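Leucine-rich repeat protein TpLRR (Treponema pallidum, PDB 6MLX) is a secreted, probably periplasmic leucine-rich repeat protein of unknown function, built on a BspA-type repeat scaffold. Local coordinates at residues A[60-65]-A[83-88]; A[89-94]-A[109-114]. All blocks are in the same frame, centred on the assembly; numbering follows the deposited sequence.

Contact 1 of 2, residues A[60-65]-A[83-88]; sequences VRVSLP and ARIELP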
ATOM      1  N   VAL A  60       7.467  -5.624  13.857  1.00 31.65           N
ATOM      2  CA  VAL A  60       7.042  -6.833  13.169  1.00 31.82           C
ATOM      3  C   VAL A  60       5.553  -6.792  12.842  1.00 31.86           C
ATOM      4  O   VAL A  60       5.130  -7.269  11.785  1.00 31.95           O
ATOM      5  CB  VAL A  60       7.393  -8.075  14.021  1.00 31.99           C
ATOM      6  CG1 VAL A  60       6.827  -9.370  13.417  1.00 32.18           C
ATOM      7  CG2 VAL A  60       8.902  -8.181  14.192  1.00 31.88           C
ATOM      8  N   ARG A  61       4.747  -6.211  13.731  1.00 32.11           N
ATOM      9  CA  ARG A  61       3.304  -6.132  13.560  1.00 32.13           C
ATOM     10  C   ARG A  61       2.827  -4.755  13.994  1.00 32.06           C
ATOM     11  O   ARG A  61       3.270  -4.225  15.020  1.00 31.98           O
ATOM     12  CB  ARG A  61       2.566  -7.208  14.381  1.00 32.33           C
ATOM     13  CG  ARG A  61       3.081  -8.624  14.247  1.00 32.57           C
ATOM     14  CD  ARG A  61       2.829  -9.389  15.549  1.00 32.83           C
ATOM     15  NE  ARG A  61       3.779 -10.480  15.746  1.00 33.07           N
ATOM     16  CZ  ARG A  61       4.630 -10.545  16.772  1.00 33.04           C
ATOM     17  NH1 ARG A  61       4.638  -9.580  17.696  1.00 32.81           N
ATOM     18  NH2 ARG A  61       5.471 -11.573  16.878  1.00 33.08           N
ATOM     19  N   VAL A  62       1.930  -4.177  13.199  1.00 31.75           N
ATOM     20  CA  VAL A  62       1.293  -2.901  13.492  1.00 31.62           C
ATOM     21  C   VAL A  62      -0.207  -3.099  13.346  1.00 31.73           C
ATOM     22  O   VAL A  62      -0.665  -3.718  12.378  1.00 31.78           O
ATOM     23  CB  VAL A  62       1.787  -1.788  12.549  1.00 31.54           C
ATOM     24  CG1 VAL A  62       0.991  -0.507  12.762  1.00 31.46           C
ATOM     25  CG2 VAL A  62       3.273  -1.534  12.755  1.00 31.43           C
ATOM     26  N   SER A  63      -0.974  -2.599  14.305  1.00 31.89           N
ATOM     27  CA  SER A  63      -2.425  -2.639  14.225  1.00 31.91           C
ATOM     28  C   SER A  63      -2.941  -1.211  14.244  1.00 31.80           C
ATOM     29  O   SER A  63      -2.589  -0.434  15.137  1.00 31.78           O
ATOM     30  CB  SER A  63      -3.013  -3.460  15.380  1.00 31.96           C
ATOM     31  OG  SER A  63      -4.426  -3.322  15.448  1.00 32.07           O
ATOM     32  N   LEU A  64      -3.761  -0.864  13.260  1.00 31.25           N
ATOM     33  CA  LEU A  64      -4.328   0.475  13.243  1.00 31.18           C
ATOM     34  C   LEU A  64      -5.816   0.430  13.585  1.00 31.14           C
ATOM     35  O   LEU A  64      -6.512  -0.515  13.196  1.00 31.13           O
ATOM     36  CB  LEU A  64      -4.141   1.136  11.873  1.00 31.07           C
ATOM     37  CG  LEU A  64      -2.701   1.071  11.345  1.00 31.15           C
ATOM     38  CD1 LEU A  64      -2.579   1.672   9.943  1.00 31.16           C
ATOM     39  CD2 LEU A  64      -1.771   1.782  12.304  1.00 31.17           C
ATOM     40  N   PRO A  65      -6.322   1.428  14.308  1.00 31.09           N
ATOM     41  CA  PRO A  65      -7.746   1.454  14.664  1.00 31.00           C
ATOM     42  C   PRO A  65      -8.617   1.908  13.505  1.00 30.85           C
ATOM     43  O   PRO A  65      -8.185   2.656  12.623  1.00 30.72           O
ATOM     44  CB  PRO A  65      -7.797   2.487  15.792  1.00 30.96           C
ATOM     45  CG  PRO A  65      -6.692   3.455  15.430  1.00 30.90           C
ATOM     46  CD  PRO A  65      -5.583   2.557  14.908  1.00 31.07           C
ATOM     47  N   ALA A  83       5.993  -7.482   9.067  1.00 30.78           N
ATOM     48  CA  ALA A  83       5.413  -8.667   8.451  1.00 30.92           C
ATOM     49  C   ALA A  83       3.894  -8.641   8.381  1.00 30.98           C
ATOM     50  O   ALA A  83       3.313  -9.273   7.493  1.00 31.18           O
ATOM     51  CB  ALA A  83       5.849  -9.933   9.208  1.00 31.00           C
ATOM     52  N   ARG A  84       3.230  -7.960   9.307  1.00 31.06           N
ATOM     53  CA  ARG A  84       1.783  -7.843   9.267  1.00 31.08           C
ATOM     54  C   ARG A  84       1.382  -6.441   9.668  1.00 30.96           C
ATOM     55  O   ARG A  84       1.996  -5.841  10.550  1.00 30.85           O
ATOM     56  CB  ARG A  84       1.093  -8.837  10.190  1.00 31.13           C
ATOM     57  CG  ARG A  84       1.154 -10.218   9.703  1.00 31.40           C
ATOM     58  CD  ARG A  84       0.567 -11.131  10.750  1.00 31.49           C
ATOM     59  NE  ARG A  84       0.439 -12.488  10.250  1.00 31.72           N
ATOM     60  CZ  ARG A  84      -0.505 -12.872   9.397  1.00 31.75           C
ATOM     61  NH1 ARG A  84      -1.379 -11.978   8.936  1.00 31.70           N
ATOM     62  NH2 ARG A  84      -0.558 -14.133   8.992  1.00 31.87           N
ATOM     63  N   ILE A  85       0.346  -5.925   9.016  1.00 31.26           N
ATOM     64  CA  ILE A  85      -0.267  -4.674   9.431  1.00 31.13           C
ATOM     65  C   ILE A  85      -1.770  -4.837   9.275  1.00 31.13           C
ATOM     66  O   ILE A  85      -2.251  -5.203   8.193  1.00 31.15           O
ATOM     67  CB  ILE A  85       0.258  -3.459   8.638  1.00 31.04           C
ATOM     68  CG1 ILE A  85      -0.493  -2.189   9.051  1.00 30.94           C
ATOM     69  CG2 ILE A  85       0.178  -3.698   7.125  1.00 31.04           C
ATOM     70  CD1 ILE A  85       0.211  -0.883   8.667  1.00 30.71           C
ATOM     71  N   GLU A  86      -2.508  -4.606  10.354  1.00 31.25           N
ATOM     72  CA  GLU A  86      -3.957  -4.727  10.345  1.00 31.30           C
ATOM     73  C   GLU A  86      -4.519  -3.399   9.866  1.00 31.27           C
ATOM     74  O   GLU A  86      -4.421  -2.381  10.567  1.00 31.12           O
ATOM     75  CB  GLU A  86      -4.493  -5.089  11.727  1.00 31.33           C
ATOM     76  CG  GLU A  86      -4.140  -6.508  12.207  1.00 31.64           C
ATOM     77  CD  GLU A  86      -4.419  -7.589  11.164  1.00 31.86           C
ATOM     78  OE1 GLU A  86      -5.553  -7.597  10.605  1.00 31.88           O
ATOM     79  OE2 GLU A  86      -3.533  -8.456  10.942  1.00 31.95           O
ATOM     80  N   LEU A  87      -5.075  -3.402   8.677  1.00 30.92           N
ATOM     81  CA  LEU A  87      -5.544  -2.078   8.311  1.00 30.82           C
ATOM     82  C   LEU A  87      -6.981  -1.904   8.778  1.00 30.76           C
ATOM     83  O   LEU A  87      -7.764  -2.861   8.776  1.00 30.85           O
ATOM     84  CB  LEU A  87      -5.457  -1.864   6.806  1.00 30.70           C
ATOM     85  CG  LEU A  87      -4.036  -1.961   6.238  1.00 30.83           C
ATOM     86  CD1 LEU A  87      -4.014  -1.735   4.733  1.00 30.79           C
ATOM     87  CD2 LEU A  87      -3.118  -0.967   6.939  1.00 30.87           C
ATOM     88  N   PRO A  88      -7.352  -0.700   9.176  1.00 30.70           N
ATOM     89  CA  PRO A  88      -8.719  -0.474   9.642  1.00 30.63           C
ATOM     90  C   PRO A  88      -9.713  -0.464   8.488  1.00 30.45           C
ATOM     91  O   PRO A  88      -9.366  -0.138   7.351  1.00 30.51           O
ATOM     92  CB  PRO A  88      -8.625   0.910  10.284  1.00 30.42           C
ATOM     93  CG  PRO A  88      -7.552   1.620   9.513  1.00 30.42           C
ATOM     94  CD  PRO A  88      -6.544   0.536   9.167  1.00 30.62           C
TER
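Val62 and Ile85 hold CG1 anti to the backbone N (chi1 173° and 176°), so the two side chains run alongside each other in the same direction, while Leu64 and Leu87 set CG beside the backbone N and likewise lie as a matched pair. The tips converge on Leu64 CD1, which sits 4.0 Å from Ile85 CD1, meeting that side chain obliquely, and equally close to CD2 of Leu87. Ile85 CD1 also meets Val62 CG1, at 4.2 Å. Leu64 CB lies against the Pro88 ring, 3.7 Å from Pro88 CD. Further along, Pro88 CB presses closely on the carbonyl oxygen of Pro65.

The backbones are parallel and in step, Arg61 against Arg84, Val62 against Ile85 and Ser63 against Glu86. Val60 O accepts two N-H groups, from Ala83 N at 2.9 Å on a lone pair and from Arg84 N at 3.2 Å nearly along the C=O axis. The ladder then alternates: Val62 N gives to Arg84 O, Glu86 N to Val62 O at 2.9 Å, and Leu64 N to Glu86 O. Ile85 CA adds a CA-H...O contact to Val62 O.

On the opposite face of the sheet lie Arg61, Ser63, Arg84 and Glu86, a polar surface here. The like-charged arginines keep their NE atoms 6.7 Å apart. Val60 CG1 lies over one face of the Arg61 guanidinium, near its rim. The other edge of 61-63 is backbone hydrogen-bonded to strand 33-35, Ser63 pairing with Val34 and, just past that strand, with Leu36. Equivalent residues of successive repeats, stacked as a parallel ladder with aliphatic side chains turned inward, are the hallmark of the leucine-rich repeat solenoid.

Contact 2 of 2, residues A[89-94]-A[109-114]; sequences DGLREI and VFPRSL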
ATOM      1  N   ASP A  89     -10.971  -0.789   8.790  1.00 30.11           N
ATOM      2  CA  ASP A  89     -11.978  -0.513   7.771  1.00 29.94           C
ATOM      3  C   ASP A  89     -12.211   0.981   7.554  1.00 29.69           C
ATOM      4  O   ASP A  89     -12.794   1.358   6.541  1.00 29.70           O
ATOM      5  CB  ASP A  89     -13.313  -1.205   8.082  1.00 29.93           C
ATOM      6  CG  ASP A  89     -14.377  -0.902   7.023  1.00 29.86           C
ATOM      7  OD1 ASP A  89     -14.029  -0.871   5.812  1.00 29.83           O
ATOM      8  OD2 ASP A  89     -15.553  -0.645   7.376  1.00 29.77           O
ATOM      9  N   GLY A  90     -11.738   1.861   8.424  1.00 29.73           N
ATOM     10  CA  GLY A  90     -11.885   3.270   8.073  1.00 29.40           C
ATOM     11  C   GLY A  90     -10.915   3.785   7.008  1.00 29.39           C
ATOM     12  O   GLY A  90     -11.131   4.893   6.503  1.00 29.18           O
ATOM     13  N   LEU A  91      -9.876   3.024   6.648  1.00 28.98           N
ATOM     14  CA  LEU A  91      -8.810   3.588   5.817  1.00 29.07           C
ATOM     15  C   LEU A  91      -9.323   3.993   4.431  1.00 28.92           C
ATOM     16  O   LEU A  91      -9.992   3.213   3.747  1.00 28.88           O
ATOM     17  CB  LEU A  91      -7.651   2.597   5.687  1.00 29.29           C
ATOM     18  CG  LEU A  91      -6.467   3.093   4.842  1.00 29.32           C
ATOM     19  CD1 LEU A  91      -5.764   4.289   5.490  1.00 29.28           C
ATOM     20  CD2 LEU A  91      -5.474   1.971   4.580  1.00 29.44           C
ATOM     21  N   ARG A  92      -9.014   5.231   4.028  1.00 28.53           N
ATOM     22  CA  ARG A  92      -9.410   5.776   2.731  1.00 28.36           C
ATOM     23  C   ARG A  92      -8.257   5.990   1.766  1.00 28.48           C
ATOM     24  O   ARG A  92      -8.459   5.869   0.556  1.00 28.35           O
ATOM     25  CB  ARG A  92     -10.124   7.128   2.893  1.00 28.11           C
ATOM     26  CG  ARG A  92     -11.028   7.228   4.105  1.00 28.22           C
ATOM     27  CD  ARG A  92     -12.464   6.907   3.730  1.00 28.01           C
ATOM     28  NE  ARG A  92     -12.945   7.969   2.862  1.00 27.72           N
ATOM     29  CZ  ARG A  92     -13.859   7.773   1.930  1.00 27.54           C
ATOM     30  NH1 ARG A  92     -14.384   6.557   1.779  1.00 27.60           N
ATOM     31  NH2 ARG A  92     -14.255   8.789   1.166  1.00 27.24           N
ATOM     32  N   GLU A  93      -7.066   6.335   2.262  1.00 28.21           N
ATOM     33  CA  GLU A  93      -5.965   6.745   1.399  1.00 28.23           C
ATOM     34  C   GLU A  93      -4.632   6.312   1.997  1.00 28.46           C
ATOM     35  O   GLU A  93      -4.416   6.413   3.208  1.00 28.46           O
ATOM     36  CB  GLU A  93      -5.954   8.262   1.180  1.00 27.99           C
ATOM     37  CG  GLU A  93      -4.809   8.766   0.279  1.00 28.00           C
ATOM     38  CD  GLU A  93      -4.962  10.235  -0.097  1.00 27.81           C
ATOM     39  OE1 GLU A  93      -5.893  10.868   0.418  1.00 27.63           O
ATOM     40  OE2 GLU A  93      -4.173  10.765  -0.916  1.00 27.81           O
ATOM     41  N   ILE A  94      -3.741   5.844   1.130  1.00 28.16           N
ATOM     42  CA  ILE A  94      -2.361   5.531   1.477  1.00 28.34           C
ATOM     43  C   ILE A  94      -1.494   6.369   0.548  1.00 28.28           C
ATOM     44  O   ILE A  94      -1.520   6.175  -0.675  1.00 28.28           O
ATOM     45  CB  ILE A  94      -2.052   4.034   1.324  1.00 28.54           C
ATOM     46  CG1 ILE A  94      -2.990   3.195   2.183  1.00 28.55           C
ATOM     47  CG2 ILE A  94      -0.611   3.752   1.691  1.00 28.52           C
ATOM     48  CD1 ILE A  94      -2.817   1.709   2.003  1.00 28.76           C
ATOM     49  N   VAL A 109      -4.163  -7.071   3.528  1.00 29.86           N
ATOM     50  CA  VAL A 109      -5.581  -7.138   3.207  1.00 29.82           C
ATOM     51  C   VAL A 109      -6.117  -5.713   3.208  1.00 29.64           C
ATOM     52  O   VAL A 109      -6.091  -5.033   4.240  1.00 29.49           O
ATOM     53  CB  VAL A 109      -6.363  -8.015   4.194  1.00 29.80           C
ATOM     54  CG1 VAL A 109      -7.832  -7.991   3.835  1.00 29.70           C
ATOM     55  CG2 VAL A 109      -5.829  -9.451   4.209  1.00 30.01           C
ATOM     56  N   PHE A 110      -6.585  -5.271   2.074  1.00 29.34           N
ATOM     57  CA  PHE A 110      -7.064  -3.896   1.975  1.00 29.17           C
ATOM     58  C   PHE A 110      -8.531  -3.798   2.377  1.00 29.06           C
ATOM     59  O   PHE A 110      -9.340  -4.636   1.982  1.00 28.93           O
ATOM     60  CB  PHE A 110      -6.908  -3.370   0.567  1.00 29.18           C
ATOM     61  CG  PHE A 110      -5.495  -3.144   0.158  1.00 29.35           C
ATOM     62  CD1 PHE A 110      -4.684  -2.275   0.864  1.00 29.32           C
ATOM     63  CD2 PHE A 110      -4.979  -3.788  -0.949  1.00 29.52           C
ATOM     64  CE1 PHE A 110      -3.382  -2.058   0.480  1.00 29.41           C
ATOM     65  CE2 PHE A 110      -3.683  -3.561  -1.351  1.00 29.65           C
ATOM     66  CZ  PHE A 110      -2.880  -2.704  -0.641  1.00 29.52           C
ATOM     67  N   PRO A 111      -8.886  -2.766   3.138  1.00 29.36           N
ATOM     68  CA  PRO A 111     -10.274  -2.617   3.586  1.00 29.17           C
ATOM     69  C   PRO A 111     -11.199  -2.184   2.464  1.00 29.02           C
ATOM     70  O   PRO A 111     -10.795  -1.545   1.484  1.00 28.90           O
ATOM     71  CB  PRO A 111     -10.189  -1.527   4.658  1.00 29.11           C
ATOM     72  CG  PRO A 111      -8.989  -0.746   4.288  1.00 29.11           C
ATOM     73  CD  PRO A 111      -8.004  -1.739   3.716  1.00 29.28           C
ATOM     74  N   ARG A 112     -12.480  -2.513   2.649  1.00 28.83           N
ATOM     75  CA  ARG A 112     -13.492  -2.135   1.672  1.00 28.68           C
ATOM     76  C   ARG A 112     -13.633  -0.622   1.521  1.00 28.45           C
ATOM     77  O   ARG A 112     -14.281  -0.168   0.575  1.00 28.25           O
ATOM     78  CB  ARG A 112     -14.831  -2.783   2.057  1.00 28.80           C
ATOM     79  CG  ARG A 112     -15.956  -2.586   1.027  1.00 28.75           C
ATOM     80  CD  ARG A 112     -16.767  -3.855   0.857  1.00 28.97           C
ATOM     81  NE  ARG A 112     -18.037  -3.666   0.160  1.00 28.68           N
ATOM     82  CZ  ARG A 112     -19.118  -4.378   0.469  1.00 28.64           C
ATOM     83  NH1 ARG A 112     -20.256  -4.201  -0.189  1.00 28.34           N
ATOM     84  NH2 ARG A 112     -19.048  -5.278   1.456  1.00 28.75           N
ATOM     85  N   SER A 113     -13.006   0.174   2.387  1.00 28.51           N
ATOM     86  CA  SER A 113     -13.097   1.621   2.301  1.00 28.35           C
ATOM     87  C   SER A 113     -11.972   2.278   1.495  1.00 28.32           C
ATOM     88  O   SER A 113     -12.054   3.483   1.222  1.00 28.08           O
ATOM     89  CB  SER A 113     -13.101   2.214   3.706  1.00 28.30           C
ATOM     90  OG  SER A 113     -11.996   1.702   4.454  1.00 28.53           O
ATOM     91  N   LEU A 114     -10.931   1.538   1.117  1.00 28.04           N
ATOM     92  CA  LEU A 114      -9.750   2.156   0.517  1.00 28.09           C
ATOM     93  C   LEU A 114     -10.080   2.774  -0.846  1.00 27.95           C
ATOM     94  O   LEU A 114     -10.559   2.087  -1.755  1.00 27.91           O
ATOM     95  CB  LEU A 114      -8.636   1.119   0.383  1.00 28.44           C
ATOM     96  CG  LEU A 114      -7.271   1.631  -0.086  1.00 28.54           C
ATOM     97  CD1 LEU A 114      -6.676   2.610   0.931  1.00 28.44           C
ATOM     98  CD2 LEU A 114      -6.311   0.483  -0.394  1.00 28.76           C
TER
HETATM   99  O   HOH W   1     -13.082  -4.118   5.160  1.00 30.08           O
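Leu91 lies alongside Leu114, the two pointing the same way with CG anti to the backbone N in both, and its CD2 comes within 3.9 Å of Leu114 CD1. That same methyl of Leu114 is shared: Ile94 CG1 approaches it from a side chain turned about a right angle to it. Ile94 also crosses Phe110 nearly perpendicularly, its CD1 meeting Phe110 CE1 at 4.1 Å. At the other end Pro111 touches both Asp89 and Leu91, with Pro111 CG against Leu91 CB and Pro111 CB 3.7 Å from Asp89 CA.

Pro111 to Leu114 form a type I beta turn, closed by Leu114 N donating to Pro111 O. Ser113, its OG in the crowded position between the backbone N and the carbonyl carbon (chi1 52°), is directed at the 89-94 backbone and lies 2.6 Å from Leu91 O, although its exact placement is less sure. A water accepts from Arg112 N and donates weakly to Asp89 OD1.

Ile94 and Arg92 are backbone hydrogen-bonded to Val116 of strand 116-117, Glu93 is likewise bonded to Ile71 of strand 70-71, and Phe110 packs on Leu133 and Pro134 of the following repeat.

In the fold
The two contacts follow one another along the chain, Pro88 leading directly into Asp89, and their centres lie about 12 Å apart. Both fall within the same BspA-type repeat region. Contact 1 belongs to the three-stranded parallel sheet 33-35, 61-63, 84-86, whereas contact 2 leads into the other sheet, where strand 93-94 lies between 70-71 and 116-117. The two touch through Leu87, whose CD1 packs on Phe110, and through Pro88, whose carbonyl oxygen meets Pro111. Together they trace how one coil passes from one sheet to the other while stacking on the coils before and after it, continuing the solenoid along its length.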